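Local coordinates for protein ADP-ribosylglycohydrolase (Thermus thermophilus, PDB 2YZV) that belongs to the all-helical ADP-ribosylglycohydrolase family and holds two magnesium ions in neighbouring sites that share an aspartate ligand, at residues G25-G30 against P37-M42; S68-G73 against Y294-A299; L137-E142 against A288-L293; V246-G249 against T254-A257. All coordinates share one frame; numbering follows the deposited sequence.

Contact 1: G25-G30 against P37-M42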
loop_
_atom_site.group_PDB
_atom_site.type_symbol
_atom_site.label_atom_id
_atom_site.label_comp_id
_atom_site.label_asym_id
_atom_site.label_seq_id
_atom_site.Cartn_x
_atom_site.Cartn_y
_atom_site.Cartn_z
ATOM N N GLY A 25 -3.717 -10.695 -5.245
ATOM C CA GLY A 25 -5.058 -10.139 -5.335
ATOM C C GLY A 25 -5.524 -9.901 -6.760
ATOM O O GLY A 25 -6.712 -10.028 -7.056
ATOM N N ALA A 26 -4.588 -9.558 -7.639
ATOM C CA ALA A 26 -4.915 -9.303 -9.037
ATOM C C ALA A 26 -5.578 -10.519 -9.679
ATOM O O ALA A 26 -6.359 -10.383 -10.622
ATOM C CB ALA A 26 -3.651 -8.928 -9.809
ATOM N N GLN A 27 -5.274 -11.704 -9.156
ATOM C CA GLN A 27 -5.830 -12.944 -9.692
ATOM C C GLN A 27 -7.346 -13.010 -9.582
ATOM O O GLN A 27 -8.002 -13.662 -10.397
ATOM C CB GLN A 27 -5.209 -14.154 -8.981
ATOM C CG GLN A 27 -3.695 -14.209 -9.113
ATOM C CD GLN A 27 -3.049 -15.338 -8.325
ATOM O OE1 GLN A 27 -1.825 -15.407 -8.221
ATOM N NE2 GLN A 27 -3.865 -16.226 -7.769
ATOM N N VAL A 28 -7.905 -12.340 -8.580
ATOM C CA VAL A 28 -9.351 -12.353 -8.388
ATOM C C VAL A 28 -9.981 -10.970 -8.356
ATOM O O VAL A 28 -11.074 -10.793 -7.822
ATOM C CB VAL A 28 -9.733 -13.092 -7.096
ATOM C CG1 VAL A 28 -9.414 -14.574 -7.234
ATOM C CG2 VAL A 28 -8.985 -12.493 -5.921
ATOM N N GLU A 29 -9.297 -9.988 -8.930
ATOM C CA GLU A 29 -9.830 -8.634 -8.957
ATOM C C GLU A 29 -11.182 -8.600 -9.663
ATOM O O GLU A 29 -11.337 -9.163 -10.746
ATOM C CB GLU A 29 -8.851 -7.688 -9.660
ATOM C CG GLU A 29 -9.437 -6.317 -9.972
ATOM C CD GLU A 29 -8.392 -5.315 -10.421
ATOM O OE1 GLU A 29 -7.386 -5.732 -11.033
ATOM O OE2 GLU A 29 -8.585 -4.104 -10.174
ATOM N N GLY A 30 -12.159 -7.953 -9.032
ATOM C CA GLY A 30 -13.483 -7.839 -9.621
ATOM C C GLY A 30 -14.446 -8.981 -9.345
ATOM O O GLY A 30 -15.614 -8.912 -9.736
ATOM N N PRO A 37 -13.151 -20.356 -5.755
ATOM C CA PRO A 37 -12.350 -21.209 -4.869
ATOM C C PRO A 37 -11.265 -20.409 -4.160
ATOM O O PRO A 37 -10.719 -19.463 -4.725
ATOM C CB PRO A 37 -11.766 -22.244 -5.825
ATOM C CG PRO A 37 -12.839 -22.363 -6.874
ATOM C CD PRO A 37 -13.185 -20.915 -7.119
ATOM N N GLU A 38 -10.944 -20.793 -2.929
ATOM C CA GLU A 38 -9.926 -20.073 -2.176
ATOM C C GLU A 38 -8.613 -19.931 -2.926
ATOM O O GLU A 38 -8.024 -20.917 -3.378
ATOM C CB GLU A 38 -9.638 -20.744 -0.829
ATOM C CG GLU A 38 -8.484 -20.065 -0.086
ATOM C CD GLU A 38 -8.098 -20.761 1.203
ATOM O OE1 GLU A 38 -8.041 -22.007 1.214
ATOM O OE2 GLU A 38 -7.832 -20.055 2.199
ATOM N N VAL A 39 -8.162 -18.689 -3.053
ATOM C CA VAL A 39 -6.899 -18.389 -3.708
ATOM C C VAL A 39 -5.821 -18.619 -2.655
ATOM O O VAL A 39 -5.910 -18.085 -1.546
ATOM C CB VAL A 39 -6.844 -16.919 -4.162
ATOM C CG1 VAL A 39 -5.476 -16.606 -4.748
ATOM C CG2 VAL A 39 -7.933 -16.655 -5.180
ATOM N N ARG A 40 -4.808 -19.410 -3.002
ATOM C CA ARG A 40 -3.731 -19.718 -2.065
ATOM C C ARG A 40 -2.329 -19.578 -2.649
ATOM O O ARG A 40 -1.358 -19.425 -1.906
ATOM C CB ARG A 40 -3.896 -21.148 -1.537
ATOM C CG ARG A 40 -5.229 -21.425 -0.865
ATOM C CD ARG A 40 -5.403 -22.909 -0.567
ATOM N NE ARG A 40 -4.404 -23.422 0.368
ATOM C CZ ARG A 40 -4.310 -23.060 1.644
ATOM N NH1 ARG A 40 -5.158 -22.175 2.155
ATOM N NH2 ARG A 40 -3.373 -23.594 2.416
ATOM N N GLU A 41 -2.209 -19.633 -3.970
ATOM C CA GLU A 41 -0.893 -19.545 -4.590
ATOM C C GLU A 41 -0.813 -18.562 -5.754
ATOM O O GLU A 41 -1.833 -18.047 -6.214
ATOM C CB GLU A 41 -0.457 -20.932 -5.074
ATOM C CG GLU A 41 -0.468 -22.025 -4.008
ATOM C CD GLU A 41 0.310 -21.649 -2.762
ATOM O OE1 GLU A 41 1.331 -20.942 -2.883
ATOM O OE2 GLU A 41 -0.091 -22.072 -1.656
ATOM N N MET A 42 0.413 -18.310 -6.216
ATOM C CA MET A 42 0.676 -17.406 -7.339
ATOM C C MET A 42 0.407 -18.120 -8.658
ATOM O O MET A 42 1.304 -18.724 -9.244
ATOM C CB MET A 42 2.137 -16.944 -7.324
ATOM C CG MET A 42 2.471 -15.931 -6.259
ATOM S SD MET A 42 1.881 -14.266 -6.658
ATOM C CE MET A 42 2.540 -13.377 -5.229
#
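In the turn after helix 4-26, Gln-27 and Val-28 reach the irregular loop 37-42 on its way to helix 57-72. The amide of Gln-27 makes the polar link: its NE2 donates to the backbone O of Glu-41 over 3.1 Å, with 153° at the hydrogen. The acceptor lies in the amide plane, and the donor arrives almost head-on to the carbonyl. CG of Gln-27 stands anti to the carbonyl carbon (chi1 -59°) and the rest of the chain is extended, the reach needed to span the gap. OE1 accepts from the backbone N of Lys-43, just past the segment, which fixes the amide's rotation; a glutamine suits a place that asks for a donor and an acceptor side by side. Gln-27 and Val-28 are the two corner residues of a type I beta turn, Ala-26 to Glu-29, and both direct their side chains toward 37-42. Val-39 answers both with its branches: CG1 lies 3.4 Å from NE2 of Gln-27, while CG2 presses on CG1 of Val-28 at a tight 3.3 Å. Met-42 turns its side chain back onto Val-20, Ala-23 and Leu-24 of helix 4-26, and the carboxylate of Glu-41 is bound by Arg-275 and Arg-243.

Contact 2: S68-G73 against Y294-A299; sequences SLLQRG and YRMSMA
Met-296 carries this contact, laying its long side chain from helix 283-298 across to the C-terminal end of helix 57-72, where it meets Leu-69, Leu-70 and Gly-73. Its CG is anti to the backbone N (chi1 -173°), the chain stays extended at the second torsion and chi3 is 152°, which makes an almost fully extended arm with the sulfur and methyl at its far end. The methyl CE stops 3.4 Å from the backbone O of Leu-69, and it also reaches CA of Gly-73 at 4.1 Å. Leu-70 comes from the side: its methyl CD2 approaches SD of Met-296 at 4.0 Å, the two chains running at a slant to one another. An unbranched, flexible methionine suits such a gap between helices whose nearest CA atoms, those of Leu-70 and Met-296, are 7.7 Å apart.

Within helix 283-298, OG of Ser-297 donates to O of Tyr-294 over 2.6 Å, on a lone pair in the carbonyl plane. This is helix-end packing in an all-helical fold: the C-terminal end of helix 283-298 lies against that of helix 57-72, which the chain leaves at Gly-73 with a positive phi that glycine adopts readily.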
loop_
_atom_site.group_PDB
_atom_site.type_symbol
_atom_site.label_atom_id
_atom_site.label_comp_id
_atom_site.label_asym_id
_atom_site.label_seq_id
_atom_site.Cartn_x
_atom_site.Cartn_y
_atom_site.Cartn_z
ATOM N N SER A 68 11.673 7.984 -7.473
ATOM C CA SER A 68 11.625 9.435 -7.319
ATOM C C SER A 68 12.275 9.869 -6.004
ATOM O O SER A 68 13.065 10.816 -5.972
ATOM C CB SER A 68 10.175 9.924 -7.365
ATOM O OG SER A 68 10.104 11.342 -7.307
ATOM N N LEU A 69 11.943 9.173 -4.919
ATOM C CA LEU A 69 12.487 9.496 -3.601
ATOM C C LEU A 69 14.003 9.340 -3.553
ATOM O O LEU A 69 14.708 10.169 -2.976
ATOM C CB LEU A 69 11.844 8.603 -2.533
ATOM C CG LEU A 69 10.346 8.818 -2.301
ATOM C CD1 LEU A 69 9.790 7.725 -1.399
ATOM C CD2 LEU A 69 10.121 10.188 -1.686
ATOM N N LEU A 70 14.502 8.272 -4.164
ATOM C CA LEU A 70 15.934 8.013 -4.173
ATOM C C LEU A 70 16.713 8.986 -5.046
ATOM O O LEU A 70 17.870 9.289 -4.755
ATOM C CB LEU A 70 16.205 6.580 -4.637
ATOM C CG LEU A 70 15.748 5.471 -3.682
ATOM C CD1 LEU A 70 15.908 4.115 -4.353
ATOM C CD2 LEU A 70 16.558 5.535 -2.391
ATOM N N GLN A 71 16.087 9.484 -6.107
ATOM C CA GLN A 71 16.776 10.403 -7.009
ATOM C C GLN A 71 16.671 11.881 -6.635
ATOM O O GLN A 71 17.518 12.680 -7.034
ATOM C CB GLN A 71 16.282 10.214 -8.446
ATOM C CG GLN A 71 17.209 10.824 -9.489
ATOM C CD GLN A 71 16.640 10.766 -10.893
ATOM O OE1 GLN A 71 15.674 11.459 -11.213
ATOM N NE2 GLN A 71 17.235 9.933 -11.740
ATOM N N ARG A 72 15.645 12.260 -5.878
ATOM C CA ARG A 72 15.514 13.665 -5.509
ATOM C C ARG A 72 14.677 13.972 -4.276
ATOM O O ARG A 72 13.990 14.994 -4.227
ATOM C CB ARG A 72 14.988 14.458 -6.704
ATOM C CG ARG A 72 13.766 13.860 -7.363
ATOM C CD ARG A 72 13.885 13.963 -8.873
ATOM N NE ARG A 72 14.061 15.343 -9.320
ATOM C CZ ARG A 72 14.231 15.702 -10.588
ATOM N NH1 ARG A 72 14.250 14.782 -11.544
ATOM N NH2 ARG A 72 14.387 16.981 -10.902
ATOM N N GLY A 73 14.757 13.101 -3.275
ATOM C CA GLY A 73 14.012 13.308 -2.048
ATOM C C GLY A 73 12.522 13.414 -2.298
ATOM O O GLY A 73 12.006 12.800 -3.232
ATOM N N TYR A 294 15.839 2.442 2.800
ATOM C CA TYR A 294 16.101 2.300 4.224
ATOM C C TYR A 294 17.403 3.002 4.613
ATOM O O TYR A 294 17.463 3.701 5.624
ATOM C CB TYR A 294 16.156 0.817 4.603
ATOM C CG TYR A 294 16.464 0.554 6.059
ATOM C CD1 TYR A 294 15.849 1.294 7.072
ATOM C CD2 TYR A 294 17.368 -0.440 6.427
ATOM C CE1 TYR A 294 16.133 1.052 8.416
ATOM C CE2 TYR A 294 17.655 -0.695 7.768
ATOM C CZ TYR A 294 17.036 0.056 8.755
ATOM O OH TYR A 294 17.328 -0.185 10.080
ATOM N N ARG A 295 18.440 2.827 3.802
ATOM C CA ARG A 295 19.728 3.462 4.078
ATOM C C ARG A 295 19.553 4.975 4.052
ATOM O O ARG A 295 20.233 5.707 4.771
ATOM C CB ARG A 295 20.761 3.043 3.029
ATOM C CG ARG A 295 20.907 1.535 2.877
ATOM C CD ARG A 295 21.791 1.174 1.691
ATOM N NE ARG A 295 23.213 1.311 1.994
ATOM C CZ ARG A 295 23.882 0.500 2.808
ATOM N NH1 ARG A 295 23.259 -0.509 3.403
ATOM N NH2 ARG A 295 25.176 0.696 3.030
ATOM N N MET A 296 18.629 5.433 3.216
ATOM C CA MET A 296 18.339 6.852 3.078
ATOM C C MET A 296 17.725 7.407 4.365
ATOM O O MET A 296 17.959 8.559 4.729
ATOM C CB MET A 296 17.379 7.063 1.904
ATOM C CG MET A 296 17.120 8.511 1.535
ATOM S SD MET A 296 16.048 8.645 0.084
ATOM C CE MET A 296 15.253 10.227 0.383
ATOM N N SER A 297 16.950 6.577 5.057
ATOM C CA SER A 297 16.298 6.992 6.295
ATOM C C SER A 297 17.277 7.083 7.457
ATOM O O SER A 297 17.002 7.750 8.454
ATOM C CB SER A 297 15.181 6.011 6.669
ATOM O OG SER A 297 15.710 4.797 7.181
ATOM N N MET A 298 18.411 6.404 7.330
ATOM C CA MET A 298 19.417 6.399 8.385
ATOM C C MET A 298 20.448 7.506 8.206
ATOM O O MET A 298 21.206 7.812 9.126
ATOM C CB MET A 298 20.117 5.038 8.430
ATOM C CG MET A 298 19.165 3.865 8.624
ATOM S SD MET A 298 20.004 2.277 8.817
ATOM C CE MET A 298 20.330 1.849 7.109
ATOM N N ALA A 299 20.469 8.103 7.019
ATOM C CA ALA A 299 21.409 9.176 6.718
ATOM C C ALA A 299 20.784 10.544 6.979
ATOM O O ALA A 299 19.992 10.704 7.908
ATOM C CB ALA A 299 21.863 9.074 5.266
#

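Contact 3: L137-E142 against A288-L293; sequences LVLAYE and ALALAL
Different first torsions send the methyls of Leu-293 and Leu-139 to different alanines. In Leu-293, CG is anti to the carbonyl carbon (chi1 -67°), a common helical conformation that carries CD2 toward Ala-140. Leu-139 has the less usual chi1 of -99°, away from a staggered position, and this brings its CD2 against the backbone of Ala-290, 3.9 Å from that residue's CA. Closer in, the two leucines meet at their roots, CB of Leu-139 to CB of Leu-293 at 3.9 Å, and the methyl of Ala-140 packs on CD2 of Leu-293 at 3.8 Å.

The arrangement is a helix-helix crossing in an all-helical fold: the axes of the segments 137-141 and 288-293 make an angle of 37° and approach to 8.8 Å. Alanine is the suitable residue where the chains draw together, since its lone methyl permits the CA atoms of Ala-140 and Leu-293 to come within 4.6 Å. At this point CA of Ala-140 makes a CA-H...O contact with the backbone O of Leu-293, at 3.3 Å. The residues that touch are all buried. Phe-15 of helix 4-26 packs on both Ala-290 and Leu-293, and Leu-70 of helix 57-72 touches Leu-293. Glu-142 directs its carboxylate elsewhere, into salt bridges with Arg-11 and Arg-180.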
loop_
_atom_site.group_PDB
_atom_site.type_symbol
_atom_site.label_atom_id
_atom_site.label_comp_id
_atom_site.label_asym_id
_atom_site.label_seq_id
_atom_site.Cartn_x
_atom_site.Cartn_y
_atom_site.Cartn_z
ATOM N N LEU A 137 7.586 5.641 0.713
ATOM C CA LEU A 137 7.715 6.907 1.426
ATOM C C LEU A 137 8.111 6.697 2.878
ATOM O O LEU A 137 9.001 7.382 3.391
ATOM C CB LEU A 137 6.404 7.696 1.375
ATOM C CG LEU A 137 6.375 8.988 2.197
ATOM C CD1 LEU A 137 7.449 9.947 1.707
ATOM C CD2 LEU A 137 5.002 9.628 2.076
ATOM N N VAL A 138 7.448 5.759 3.548
ATOM C CA VAL A 138 7.751 5.498 4.953
ATOM C C VAL A 138 9.138 4.879 5.127
ATOM O O VAL A 138 9.831 5.161 6.109
ATOM C CB VAL A 138 6.678 4.581 5.593
ATOM C CG1 VAL A 138 7.032 4.289 7.046
ATOM C CG2 VAL A 138 5.311 5.256 5.517
ATOM N N LEU A 139 9.552 4.045 4.179
ATOM C CA LEU A 139 10.870 3.424 4.277
ATOM C C LEU A 139 11.985 4.465 4.296
ATOM O O LEU A 139 12.944 4.339 5.058
ATOM C CB LEU A 139 11.103 2.459 3.110
ATOM C CG LEU A 139 10.878 0.969 3.388
ATOM C CD1 LEU A 139 9.456 0.713 3.851
ATOM C CD2 LEU A 139 11.172 0.187 2.122
ATOM N N ALA A 140 11.853 5.491 3.463
ATOM C CA ALA A 140 12.876 6.531 3.377
ATOM C C ALA A 140 12.703 7.687 4.356
ATOM O O ALA A 140 13.688 8.262 4.817
ATOM C CB ALA A 140 12.946 7.069 1.951
ATOM N N TYR A 141 11.463 8.028 4.686
ATOM C CA TYR A 141 11.215 9.148 5.592
ATOM C C TYR A 141 10.622 8.748 6.939
ATOM O O TYR A 141 9.960 9.543 7.604
ATOM C CB TYR A 141 10.317 10.173 4.890
ATOM C CG TYR A 141 11.046 10.946 3.818
ATOM C CD1 TYR A 141 11.766 12.098 4.133
ATOM C CD2 TYR A 141 11.060 10.501 2.497
ATOM C CE1 TYR A 141 12.481 12.787 3.165
ATOM C CE2 TYR A 141 11.778 11.185 1.516
ATOM C CZ TYR A 141 12.486 12.327 1.860
ATOM O OH TYR A 141 13.209 13.007 0.907
ATOM N N GLU A 142 10.894 7.513 7.343
ATOM C CA GLU A 142 10.406 6.968 8.605
ATOM C C GLU A 142 10.602 7.901 9.798
ATOM O O GLU A 142 9.706 8.077 10.621
ATOM C CB GLU A 142 11.126 5.655 8.921
ATOM C CG GLU A 142 10.646 4.982 10.196
ATOM C CD GLU A 142 11.684 4.047 10.785
ATOM O OE1 GLU A 142 12.420 3.413 10.005
ATOM O OE2 GLU A 142 11.756 3.944 12.029
ATOM N N ALA A 288 16.527 -4.244 -3.864
ATOM C CA ALA A 288 17.556 -3.216 -3.969
ATOM C C ALA A 288 16.978 -1.849 -3.610
ATOM O O ALA A 288 17.599 -1.082 -2.874
ATOM C CB ALA A 288 18.124 -3.192 -5.379
ATOM N N LEU A 289 15.788 -1.549 -4.126
ATOM C CA LEU A 289 15.147 -0.269 -3.834
ATOM C C LEU A 289 14.819 -0.136 -2.350
ATOM O O LEU A 289 15.065 0.911 -1.748
ATOM C CB LEU A 289 13.855 -0.108 -4.651
ATOM C CG LEU A 289 13.981 0.127 -6.158
ATOM C CD1 LEU A 289 12.609 0.025 -6.814
ATOM C CD2 LEU A 289 14.597 1.498 -6.412
ATOM N N ALA A 290 14.261 -1.193 -1.763
ATOM C CA ALA A 290 13.893 -1.173 -0.349
ATOM C C ALA A 290 15.107 -0.888 0.526
ATOM O O ALA A 290 15.036 -0.086 1.457
ATOM C CB ALA A 290 13.259 -2.498 0.054
ATOM N N LEU A 291 16.220 -1.548 0.224
ATOM C CA LEU A 291 17.441 -1.343 0.995
ATOM C C LEU A 291 17.977 0.071 0.799
ATOM O O LEU A 291 18.441 0.699 1.751
ATOM C CB LEU A 291 18.501 -2.375 0.596
ATOM C CG LEU A 291 18.238 -3.800 1.089
ATOM C CD1 LEU A 291 19.282 -4.749 0.521
ATOM C CD2 LEU A 291 18.269 -3.824 2.610
ATOM N N ALA A 292 17.907 0.572 -0.429
ATOM C CA ALA A 292 18.382 1.923 -0.720
ATOM C C ALA A 292 17.552 2.951 0.048
ATOM O O ALA A 292 18.089 3.895 0.633
ATOM C CB ALA A 292 18.304 2.194 -2.218
ATOM N N LEU A 293 16.236 2.761 0.053
ATOM C CA LEU A 293 15.349 3.675 0.759
ATOM C C LEU A 293 15.606 3.636 2.263
ATOM O O LEU A 293 15.600 4.673 2.927
ATOM C CB LEU A 293 13.886 3.320 0.462
ATOM C CG LEU A 293 13.422 3.551 -0.980
ATOM C CD1 LEU A 293 12.115 2.807 -1.222
ATOM C CD2 LEU A 293 13.256 5.041 -1.251
#

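Contact 4: V246-G249 against T254-A257; sequences VNLG and TVGA. With MG (magnesium ion), chain B.
The backbones draw close at Val-246 and Gly-256, whose CA atoms are 5.5 Å apart, just where the chain leaves helix 238-246 through a type I beta turn, Val-246 to Gly-249, closed by a bond of 3.1 Å from Gly-249 N to Val-246 O, with Gly-249 at positive phi. Val-246 points its methyl CG1 at the bare CA of Gly-256, 4.2 Å away; with no side chain on that helix position, the branched valine can lie directly against the backbone. Further along, CD1 of Leu-248 meets CG1 of Val-255 at 4.4 Å, a looser apolar touch. Thr-254, one residue before Val-255, serves the metal instead: with OG1 anti to the carbonyl carbon (chi1 -54°), its hydroxyl oxygen binds the magnesium ion at 2.4 Å. Asp-251 and Asp-253 complete the protein ligands of that ion, and OG1 is also hydrogen-bonded to Asp-58, a ligand of the second magnesium. The apolar side of the contact is continued by helix 221-234, where Ala-227 touches both Leu-248 and Val-255, Trp-230 packs on Leu-248 and Thr-224 on Val-255.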
loop_
_atom_site.group_PDB
_atom_site.type_symbol
_atom_site.label_atom_id
_atom_site.label_comp_id
_atom_site.label_asym_id
_atom_site.label_seq_id
_atom_site.Cartn_x
_atom_site.Cartn_y
_atom_site.Cartn_z
ATOM N N VAL A 246 -7.074 -11.284 0.115
ATOM C CA VAL A 246 -7.401 -11.427 -1.293
ATOM C C VAL A 246 -8.687 -12.187 -1.564
ATOM O O VAL A 246 -9.345 -11.936 -2.568
ATOM C CB VAL A 246 -6.235 -12.060 -2.097
ATOM C CG1 VAL A 246 -4.988 -11.198 -1.950
ATOM C CG2 VAL A 246 -5.979 -13.479 -1.641
ATOM N N ASN A 247 -9.072 -13.089 -0.666
ATOM C CA ASN A 247 -10.293 -13.840 -0.888
ATOM C C ASN A 247 -11.576 -13.057 -0.636
ATOM O O ASN A 247 -12.677 -13.602 -0.726
ATOM C CB ASN A 247 -10.251 -15.153 -0.104
ATOM C CG ASN A 247 -9.442 -16.212 -0.827
ATOM O OD1 ASN A 247 -9.875 -16.743 -1.858
ATOM N ND2 ASN A 247 -8.250 -16.503 -0.318
ATOM N N LEU A 248 -11.431 -11.769 -0.332
ATOM C CA LEU A 248 -12.590 -10.902 -0.152
ATOM C C LEU A 248 -13.045 -10.526 -1.557
ATOM O O LEU A 248 -14.154 -10.039 -1.756
ATOM C CB LEU A 248 -12.210 -9.625 0.590
ATOM C CG LEU A 248 -11.853 -9.737 2.068
ATOM C CD1 LEU A 248 -11.382 -8.379 2.555
ATOM C CD2 LEU A 248 -13.058 -10.209 2.871
ATOM N N GLY A 249 -12.168 -10.755 -2.529
ATOM C CA GLY A 249 -12.488 -10.419 -3.903
ATOM C C GLY A 249 -12.548 -8.914 -4.097
ATOM O O GLY A 249 -11.905 -8.158 -3.365
ATOM N N THR A 254 -5.491 -4.308 -4.543
ATOM C CA THR A 254 -5.168 -3.192 -3.667
ATOM C C THR A 254 -5.330 -3.522 -2.186
ATOM O O THR A 254 -4.540 -3.066 -1.361
ATOM C CB THR A 254 -6.001 -1.969 -4.040
ATOM O OG1 THR A 254 -5.825 -1.701 -5.438
ATOM C CG2 THR A 254 -5.549 -0.752 -3.237
ATOM N N VAL A 255 -6.347 -4.306 -1.839
ATOM C CA VAL A 255 -6.513 -4.694 -0.441
ATOM C C VAL A 255 -5.305 -5.571 -0.117
ATOM O O VAL A 255 -4.708 -5.461 0.953
ATOM C CB VAL A 255 -7.820 -5.490 -0.215
ATOM C CG1 VAL A 255 -7.830 -6.099 1.184
ATOM C CG2 VAL A 255 -9.013 -4.565 -0.382
ATOM N N GLY A 256 -4.939 -6.438 -1.057
ATOM C CA GLY A 256 -3.782 -7.289 -0.855
ATOM C C GLY A 256 -2.503 -6.476 -0.713
ATOM O O GLY A 256 -1.648 -6.791 0.118
ATOM N N ALA A 257 -2.365 -5.424 -1.514
ATOM C CA ALA A 257 -1.168 -4.584 -1.456
ATOM C C ALA A 257 -1.066 -3.813 -0.145
ATOM O O ALA A 257 0.027 -3.648 0.396
ATOM C CB ALA A 257 -1.147 -3.617 -2.628
HETATM MG MG MG B . -6.986 -2.162 -7.430
#

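The four contacts form two groups on opposite sides of the chain's centre. Contacts 1 and 4, centres 8 Å apart, touch directly: OD1 of Asn-247 probably accepts a hydrogen bond from N of Val-39 (2.9 Å), joining the loop after helix 4-26 to the turn before helix 252-267; contact 4 holds a magnesium ligand. Contacts 2 and 3, centres 6 Å apart, share helix 283-298, which meets helices 57-72 and 135-141 there. The two groups lie 24 to 33 Å apart between centres. Along the chain contact 1 closes first; contact 2 then spans the longest stretch, enclosing contact 3, which in turn encloses contact 4. The last helix thus packs on earlier helices, away from the metals.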